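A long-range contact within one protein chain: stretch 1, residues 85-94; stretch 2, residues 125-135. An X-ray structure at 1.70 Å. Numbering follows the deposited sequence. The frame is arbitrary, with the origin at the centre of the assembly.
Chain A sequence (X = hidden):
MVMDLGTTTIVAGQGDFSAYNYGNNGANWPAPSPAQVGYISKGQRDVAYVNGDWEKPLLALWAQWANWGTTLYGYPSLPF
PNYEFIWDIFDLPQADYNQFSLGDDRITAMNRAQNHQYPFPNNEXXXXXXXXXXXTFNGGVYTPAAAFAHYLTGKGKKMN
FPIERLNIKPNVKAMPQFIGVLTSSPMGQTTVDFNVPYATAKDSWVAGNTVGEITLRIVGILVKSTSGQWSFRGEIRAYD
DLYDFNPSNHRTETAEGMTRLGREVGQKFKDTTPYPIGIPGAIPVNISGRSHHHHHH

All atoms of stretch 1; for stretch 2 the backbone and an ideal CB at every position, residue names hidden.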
ATOM      1  N   PHE A  85       8.840  16.153   2.557  1.00  9.54           N
ATOM      2  CA  PHE A  85       7.642  15.496   2.044  1.00  8.69           C
ATOM      3  C   PHE A  85       7.956  14.958   0.653  1.00 10.54           C
ATOM      4  O   PHE A  85       7.659  13.804   0.325  1.00  9.21           O
ATOM      5  CB  PHE A  85       6.476  16.488   1.983  1.00  6.92           C
ATOM      6  CG  PHE A  85       5.157  15.863   1.598  1.00  5.48           C
ATOM      7  CD1 PHE A  85       4.224  15.528   2.572  1.00 11.13           C
ATOM      8  CD2 PHE A  85       4.849  15.620   0.270  1.00  6.78           C
ATOM      9  CE1 PHE A  85       3.000  14.959   2.222  1.00 11.08           C
ATOM     10  CE2 PHE A  85       3.634  15.050  -0.084  1.00  6.70           C
ATOM     11  CZ  PHE A  85       2.712  14.722   0.887  1.00 10.89           C
ATOM     12  N   ILE A  86       8.571  15.800  -0.168  1.00  7.92           N
ATOM     13  CA  ILE A  86       8.904  15.409  -1.535  1.00 16.60           C
ATOM     14  C   ILE A  86       9.838  14.203  -1.587  1.00 11.94           C
ATOM     15  O   ILE A  86       9.586  13.253  -2.330  1.00  6.93           O
ATOM     16  CB  ILE A  86       9.501  16.577  -2.324  1.00 10.38           C
ATOM     17  CG1 ILE A  86       8.408  17.624  -2.568  1.00 10.65           C
ATOM     18  CG2 ILE A  86      10.088  16.076  -3.628  1.00  8.94           C
ATOM     19  CD1 ILE A  86       8.919  18.987  -3.008  1.00 10.21           C
ATOM     20  N   TRP A  87      10.909  14.237  -0.797  1.00  7.09           N
ATOM     21  CA  TRP A  87      11.848  13.116  -0.764  1.00  6.05           C
ATOM     22  C   TRP A  87      11.253  11.821  -0.200  1.00  6.43           C
ATOM     23  O   TRP A  87      11.610  10.747  -0.653  1.00  6.47           O
ATOM     24  CB  TRP A  87      13.151  13.485  -0.033  1.00  7.64           C
ATOM     25  CG  TRP A  87      14.135  14.227  -0.895  1.00  5.29           C
ATOM     26  CD1 TRP A  87      14.656  15.466  -0.660  1.00 12.75           C
ATOM     27  CD2 TRP A  87      14.711  13.775  -2.128  1.00  9.19           C
ATOM     28  NE1 TRP A  87      15.526  15.812  -1.669  1.00 15.76           N
ATOM     29  CE2 TRP A  87      15.577  14.792  -2.582  1.00 15.56           C
ATOM     30  CE3 TRP A  87      14.581  12.610  -2.890  1.00  8.78           C
ATOM     31  CZ2 TRP A  87      16.309  14.678  -3.761  1.00 17.25           C
ATOM     32  CZ3 TRP A  87      15.314  12.498  -4.064  1.00 10.97           C
ATOM     33  CH2 TRP A  87      16.162  13.530  -4.489  1.00 16.22           C
ATOM     34  N   ASP A  88      10.359  11.921   0.780  1.00  7.01           N
ATOM     35  CA  ASP A  88       9.683  10.735   1.303  1.00  5.90           C
ATOM     36  C   ASP A  88       8.782  10.135   0.218  1.00  6.08           C
ATOM     37  O   ASP A  88       8.676   8.915   0.085  1.00  9.04           O
ATOM     38  CB  ASP A  88       8.849  11.065   2.549  1.00  9.12           C
ATOM     39  CG  ASP A  88       9.662  11.046   3.841  1.00  9.36           C
ATOM     40  OD1 ASP A  88      10.920  11.004   3.794  1.00 10.44           O
ATOM     41  OD2 ASP A  88       9.025  11.084   4.918  1.00  8.90           O
ATOM     42  N   ILE A  89       8.131  10.998  -0.558  1.00  7.76           N
ATOM     43  CA  ILE A  89       7.294  10.525  -1.660  1.00 10.37           C
ATOM     44  C   ILE A  89       8.157   9.793  -2.695  1.00  8.47           C
ATOM     45  O   ILE A  89       7.724   8.821  -3.310  1.00 10.74           O
ATOM     46  CB  ILE A  89       6.483  11.680  -2.292  1.00  6.73           C
ATOM     47  CG1 ILE A  89       5.414  12.170  -1.310  1.00  6.10           C
ATOM     48  CG2 ILE A  89       5.823  11.249  -3.610  1.00  6.60           C
ATOM     49  CD1 ILE A  89       4.459  11.095  -0.850  1.00  9.91           C
ATOM     50  N   PHE A  90       9.398  10.233  -2.850  1.00  8.23           N
ATOM     51  CA  PHE A  90      10.346   9.536  -3.717  1.00 11.60           C
ATOM     52  C   PHE A  90      10.796   8.208  -3.107  1.00  5.67           C
ATOM     53  O   PHE A  90      10.846   7.195  -3.793  1.00  9.68           O
ATOM     54  CB  PHE A  90      11.561  10.436  -3.986  1.00 10.96           C
ATOM     55  CG  PHE A  90      12.569   9.856  -4.952  1.00  5.99           C
ATOM     56  CD1 PHE A  90      12.337   9.876  -6.320  1.00 11.42           C
ATOM     57  CD2 PHE A  90      13.775   9.340  -4.493  1.00  9.30           C
ATOM     58  CE1 PHE A  90      13.280   9.367  -7.215  1.00  9.93           C
ATOM     59  CE2 PHE A  90      14.720   8.833  -5.381  1.00  8.99           C
ATOM     60  CZ  PHE A  90      14.468   8.840  -6.744  1.00 11.34           C
ATOM     61  N   ASP A  91      11.119   8.218  -1.818  1.00  6.59           N
ATOM     62  CA  ASP A  91      11.753   7.074  -1.167  1.00  8.53           C
ATOM     63  C   ASP A  91      10.804   5.923  -0.866  1.00  9.41           C
ATOM     64  O   ASP A  91      11.168   4.753  -1.022  1.00  6.02           O
ATOM     65  CB  ASP A  91      12.428   7.500   0.137  1.00  5.44           C
ATOM     66  CG  ASP A  91      13.708   8.278  -0.094  1.00  4.25           C
ATOM     67  OD1 ASP A  91      14.256   8.204  -1.215  1.00  9.21           O
ATOM     68  OD2 ASP A  91      14.162   8.958   0.851  1.00  7.50           O
ATOM     69  N   LEU A  92       9.599   6.256  -0.417  1.00  8.88           N
ATOM     70  CA  LEU A  92       8.645   5.236   0.003  1.00  8.69           C
ATOM     71  C   LEU A  92       8.327   4.163  -1.059  1.00  9.10           C
ATOM     72  O   LEU A  92       8.316   2.973  -0.747  1.00  6.76           O
ATOM     73  CB  LEU A  92       7.377   5.877   0.582  1.00  7.58           C
ATOM     74  CG  LEU A  92       7.560   6.436   2.002  1.00  8.54           C
ATOM     75  CD1 LEU A  92       6.489   7.471   2.329  1.00  9.70           C
ATOM     76  CD2 LEU A  92       7.585   5.314   3.048  1.00  9.19           C
ATOM     77  N   PRO A  93       8.077   4.566  -2.316  1.00  6.17           N
ATOM     78  CA  PRO A  93       7.801   3.505  -3.297  1.00  7.95           C
ATOM     79  C   PRO A  93       9.014   2.627  -3.563  1.00  7.86           C
ATOM     80  O   PRO A  93       8.855   1.450  -3.897  1.00  7.80           O
ATOM     81  CB  PRO A  93       7.453   4.278  -4.579  1.00 12.61           C
ATOM     82  CG  PRO A  93       7.135   5.646  -4.149  1.00 20.49           C
ATOM     83  CD  PRO A  93       7.879   5.911  -2.876  1.00  5.58           C
ATOM     84  N   GLN A  94      10.211   3.188  -3.432  1.00 10.69           N
ATOM     85  CA  GLN A  94      11.424   2.412  -3.647  1.00  8.65           C
ATOM     86  C   GLN A  94      11.627   1.407  -2.517  1.00  6.73           C
ATOM     87  O   GLN A  94      12.026   0.271  -2.757  1.00  8.31           O
ATOM     88  CB  GLN A  94      12.647   3.324  -3.791  1.00  9.24           C
ATOM     89  CG  GLN A  94      13.944   2.569  -4.078  1.00  7.99           C
ATOM     90  CD  GLN A  94      13.970   1.982  -5.477  1.00  9.10           C
ATOM     91  OE1 GLN A  94      13.870   2.703  -6.467  1.00 14.33           O
ATOM     92  NE2 GLN A  94      14.093   0.659  -5.565  1.00 10.59           N
ATOM     93  N   UNK A 125      13.713  18.917 -12.540  1.00 40.47           N
ATOM     94  CA  UNK A 125      14.020  17.500 -12.648  1.00 26.80           C
ATOM     95  C   UNK A 125      14.622  16.809 -11.433  1.00 28.22           C
ATOM     96  O   UNK A 125      15.135  15.692 -11.543  1.00 30.82           O
ATOM     97  CB  UNK A 125      14.983  17.311 -13.822  1.00 26.80           C
ATOM     98  N   UNK A 126      14.569  17.462 -10.277  1.00 24.34           N
ATOM     99  CA  UNK A 126      14.990  16.834  -9.030  1.00 25.87           C
ATOM    100  C   UNK A 126      13.817  16.791  -8.062  1.00 14.75           C
ATOM    101  O   UNK A 126      13.272  17.835  -7.708  1.00 20.28           O
ATOM    102  CB  UNK A 126      16.173  17.582  -8.412  1.00 25.87           C
ATOM    103  N   UNK A 127      13.414  15.581  -7.630  1.00 21.57           N
ATOM    104  CA  UNK A 127      13.995  14.284  -7.992  1.00 13.46           C
ATOM    105  C   UNK A 127      13.526  13.808  -9.364  1.00 17.22           C
ATOM    106  O   UNK A 127      12.581  14.369  -9.918  1.00 17.57           O
ATOM    107  CB  UNK A 127      13.640  13.236  -6.935  1.00 13.46           C
ATOM    108  N   UNK A 128      14.174  12.767  -9.881  1.00 20.01           N
ATOM    109  CA  UNK A 128      13.789  12.150 -11.143  1.00 18.70           C
ATOM    110  C   UNK A 128      12.734  11.074 -10.902  1.00 14.50           C
ATOM    111  O   UNK A 128      13.051   9.983 -10.429  1.00 17.65           O
ATOM    112  CB  UNK A 128      15.010  11.555 -11.847  1.00 18.70           C
ATOM    113  N   UNK A 129      11.485  11.385 -11.240  1.00 20.53           N
ATOM    114  CA  UNK A 129      10.350  10.525 -10.908  1.00 19.45           C
ATOM    115  C   UNK A 129      10.184   9.305 -11.815  1.00 18.13           C
ATOM    116  O   UNK A 129       9.497   8.351 -11.453  1.00 26.50           O
ATOM    117  CB  UNK A 129       9.065  11.354 -10.954  1.00 19.45           C
ATOM    118  N   UNK A 130      10.800   9.337 -12.991  1.00 19.06           N
ATOM    119  CA  UNK A 130      10.634   8.259 -13.962  1.00 22.99           C
ATOM    120  C   UNK A 130      11.339   6.977 -13.519  1.00 21.06           C
ATOM    121  O   UNK A 130      12.561   6.866 -13.607  1.00 22.19           O
ATOM    122  CB  UNK A 130      11.165   8.698 -15.328  1.00 22.99           C
ATOM    123  N   UNK A 131      10.558   6.010 -13.044  1.00 15.47           N
ATOM    124  CA  UNK A 131      11.112   4.757 -12.547  1.00 11.34           C
ATOM    125  C   UNK A 131      10.208   3.591 -12.963  1.00 15.93           C
ATOM    126  O   UNK A 131       9.506   3.012 -12.135  1.00 12.90           O
ATOM    127  CB  UNK A 131      11.272   4.803 -11.026  1.00 11.34           C
ATOM    128  N   UNK A 132      10.233   3.238 -14.258  1.00 18.30           N
ATOM    129  CA  UNK A 132       9.273   2.283 -14.823  1.00 16.11           C
ATOM    130  C   UNK A 132       9.422   0.876 -14.251  1.00 13.70           C
ATOM    131  O   UNK A 132       8.469   0.104 -14.310  1.00 15.75           O
ATOM    132  CB  UNK A 132       9.431   2.230 -16.344  1.00 16.11           C
ATOM    133  N   UNK A 133      10.595   0.549 -13.713  1.00 18.11           N
ATOM    134  CA  UNK A 133      10.824  -0.770 -13.131  1.00 15.90           C
ATOM    135  C   UNK A 133       9.965  -1.014 -11.892  1.00 14.38           C
ATOM    136  O   UNK A 133       9.636  -2.154 -11.566  1.00 12.34           O
ATOM    137  CB  UNK A 133      12.303  -0.932 -12.774  1.00 15.90           C
ATOM    138  N   UNK A 134       9.614   0.053 -11.185  1.00 10.23           N
ATOM    139  CA  UNK A 134       8.756  -0.096 -10.012  1.00 14.22           C
ATOM    140  C   UNK A 134       7.306  -0.278 -10.467  1.00 14.61           C
ATOM    141  O   UNK A 134       6.603   0.701 -10.724  1.00 11.09           O
ATOM    142  CB  UNK A 134       8.886   1.113  -9.083  1.00 14.22           C
ATOM    143  N   UNK A 135       6.860  -1.530 -10.564  1.00  9.31           N
ATOM    144  CA  UNK A 135       5.583  -1.832 -11.206  1.00 11.09           C
ATOM    145  C   UNK A 135       4.682  -2.785 -10.423  1.00  9.13           C
ATOM    146  O   UNK A 135       3.590  -3.133 -10.880  1.00 10.75           O
ATOM    147  CB  UNK A 135       5.848  -2.428 -12.590  1.00 11.09           C
TER

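Position 125 has phi/psi 101/14, and a positive phi by itself favours glycine; its ideal CB has nothing of the helix within 5.5 Å. The residue is Gly125.

At 126 the CA-to-CB bond points sideways and the ideal CB lies 5.5 Å from Trp87 CZ2, so a medium or long apolar chain could reach the indole. Ile126 does, placing CG2 4.0 Å from Trp87 CZ2.

Position 127 is the most constrained. Its CB points toward the helix, and the ideal CB is 3.4 Å from Trp87 CZ3, which is tight, and 3.7 Å from Phe90 CD1. A compact apolar residue suits this gap, and the cis peptide bond before 127 strongly favours proline. Pro127 sets CG over a face of Trp87, 3.9 Å from the centroid of its six-membered ring, and CB over a face of Phe90, 4.1 Å from that ring's centroid; both are CH-pi contacts.

At 128 the ideal CB, directed sideways, comes no nearer than 5.4 Å to Phe90 CE1, so many small or polar residues would serve. It is Ser128, whose backbone O meets the edge of the Phe90 ring, 3.3 Å from CE1.

The ideal CB of 129 finds nothing within 5.5 Å, yet Ile86, Ile89 and Phe90 offer an apolar surface beyond it. A long side chain is needed, a large aromatic being one candidate. Trp129, with chi1 m, sets CZ3 3.7 Å from Phe90 CB and 4.0 Å from Ile89 CG2. The edge of Phe90 is directed at its face, with planes at 69°.

Position 130 points away and tolerates polar residues; it is Asp130.

At 131 CB points toward the helix but is distant from it. Phe90 O lies 4.1 Å from Gln94 N, its usual i+4 partner, too far for a hydrogen bond; the helix is kinked here, where Pro93 N has no bond to the turn before. A face of the Phe90 ring is also open. A long donor with a flat cationic end fits best, though lysine could also reach. Arg131 donates from NH1 (2.8 Å) and NH2 (3.0 Å) to Phe90 O, while its guanidinium stacks on Phe90 with planes at 2°, on the face opposite Pro127. A water accepts from Arg131 NH1 (2.8 Å) and donates to Gln94 OE1 (2.6 Å).

Positions 132 and 133 are out of reach, inside a type I turn from 131 to 134. Phi of -65° at 132 allows proline; the residues are Pro132 and Lys133.

At 134 CB points toward the helix, 5.2 Å from Pro93 O, leaving room for a branched or longer apolar chain. Ile134 brings CD1 to 3.6 Å from Gln94 OE1.

Position 135 is out of reach of the helix, which therefore does not set its side chain; it is Asp135.

Stretch 2, residues 125-135: GIPSWDRPKID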
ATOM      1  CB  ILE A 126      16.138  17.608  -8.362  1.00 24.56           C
ATOM      2  CG1 ILE A 126      17.368  17.642  -9.270  1.00 39.73           C
ATOM      3  CG2 ILE A 126      16.481  16.994  -7.014  1.00 24.94           C
ATOM      4  CD1 ILE A 126      18.558  18.354  -8.659  1.00 51.53           C
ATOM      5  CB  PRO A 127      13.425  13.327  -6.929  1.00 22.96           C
ATOM      6  CG  PRO A 127      12.663  14.187  -5.953  1.00 24.33           C
ATOM      7  CD  PRO A 127      12.294  15.426  -6.691  1.00 22.51           C
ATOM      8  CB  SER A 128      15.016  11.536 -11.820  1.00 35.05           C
ATOM      9  OG  SER A 128      14.645  10.739 -12.931  1.00 41.96           O
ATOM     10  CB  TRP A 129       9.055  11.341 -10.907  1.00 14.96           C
ATOM     11  CG  TRP A 129       9.050  12.454  -9.891  1.00 25.15           C
ATOM     12  CD1 TRP A 129       9.144  13.798 -10.140  1.00 25.31           C
ATOM     13  CD2 TRP A 129       8.956  12.318  -8.468  1.00 13.53           C
ATOM     14  NE1 TRP A 129       9.109  14.503  -8.958  1.00 17.12           N
ATOM     15  CE2 TRP A 129       9.000  13.619  -7.917  1.00 18.75           C
ATOM     16  CE3 TRP A 129       8.845  11.225  -7.604  1.00 13.92           C
ATOM     17  CZ2 TRP A 129       8.922  13.852  -6.547  1.00 16.17           C
ATOM     18  CZ3 TRP A 129       8.770  11.462  -6.239  1.00 15.64           C
ATOM     19  CH2 TRP A 129       8.811  12.762  -5.727  1.00 16.51           C
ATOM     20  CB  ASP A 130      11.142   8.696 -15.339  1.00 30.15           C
ATOM     21  CG  ASP A 130      10.849   7.673 -16.421  1.00 37.08           C
ATOM     22  OD1 ASP A 130       9.825   6.965 -16.312  1.00 34.09           O
ATOM     23  OD2 ASP A 130      11.640   7.582 -17.384  1.00 48.19           O
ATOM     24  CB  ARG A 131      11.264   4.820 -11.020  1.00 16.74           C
ATOM     25  CG  ARG A 131      12.210   5.927 -10.540  1.00 13.72           C
ATOM     26  CD  ARG A 131      12.312   6.001  -9.013  1.00 14.76           C
ATOM     27  NE  ARG A 131      11.117   6.579  -8.399  1.00 14.53           N
ATOM     28  CZ  ARG A 131      10.939   6.701  -7.085  1.00  8.78           C
ATOM     29  NH1 ARG A 131      11.884   6.293  -6.241  1.00 12.24           N
ATOM     30  NH2 ARG A 131       9.820   7.230  -6.610  1.00 18.59           N
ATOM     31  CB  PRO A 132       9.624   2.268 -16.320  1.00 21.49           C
ATOM     32  CG  PRO A 132      10.564   3.416 -16.533  1.00 25.06           C
ATOM     33  CD  PRO A 132      11.252   3.642 -15.236  1.00 27.63           C
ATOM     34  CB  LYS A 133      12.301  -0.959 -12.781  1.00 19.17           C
ATOM     35  CG  LYS A 133      13.185  -1.311 -13.966  1.00 56.37           C
ATOM     36  CD  LYS A 133      14.523  -1.868 -13.501  1.00 38.91           C
ATOM     37  CE  LYS A 133      15.219  -2.644 -14.614  1.00 46.36           C
ATOM     38  NZ  LYS A 133      16.290  -3.543 -14.092  1.00 61.70           N
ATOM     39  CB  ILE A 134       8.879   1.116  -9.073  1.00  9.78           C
ATOM     40  CG1 ILE A 134      10.344   1.325  -8.674  1.00  8.66           C
ATOM     41  CG2 ILE A 134       8.016   0.926  -7.837  1.00 11.65           C
ATOM     42  CD1 ILE A 134      10.569   2.571  -7.822  1.00 11.65           C
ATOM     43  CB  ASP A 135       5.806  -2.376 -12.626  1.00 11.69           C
ATOM     44  CG  ASP A 135       6.537  -3.708 -12.641  1.00 22.05           C
ATOM     45  OD1 ASP A 135       6.861  -4.242 -11.564  1.00 13.57           O
ATOM     46  OD2 ASP A 135       6.795  -4.228 -13.744  1.00 32.87           O
TER
HETATM   47  O   HOH W   1      14.424   5.236  -6.479  1.00 20.65           O
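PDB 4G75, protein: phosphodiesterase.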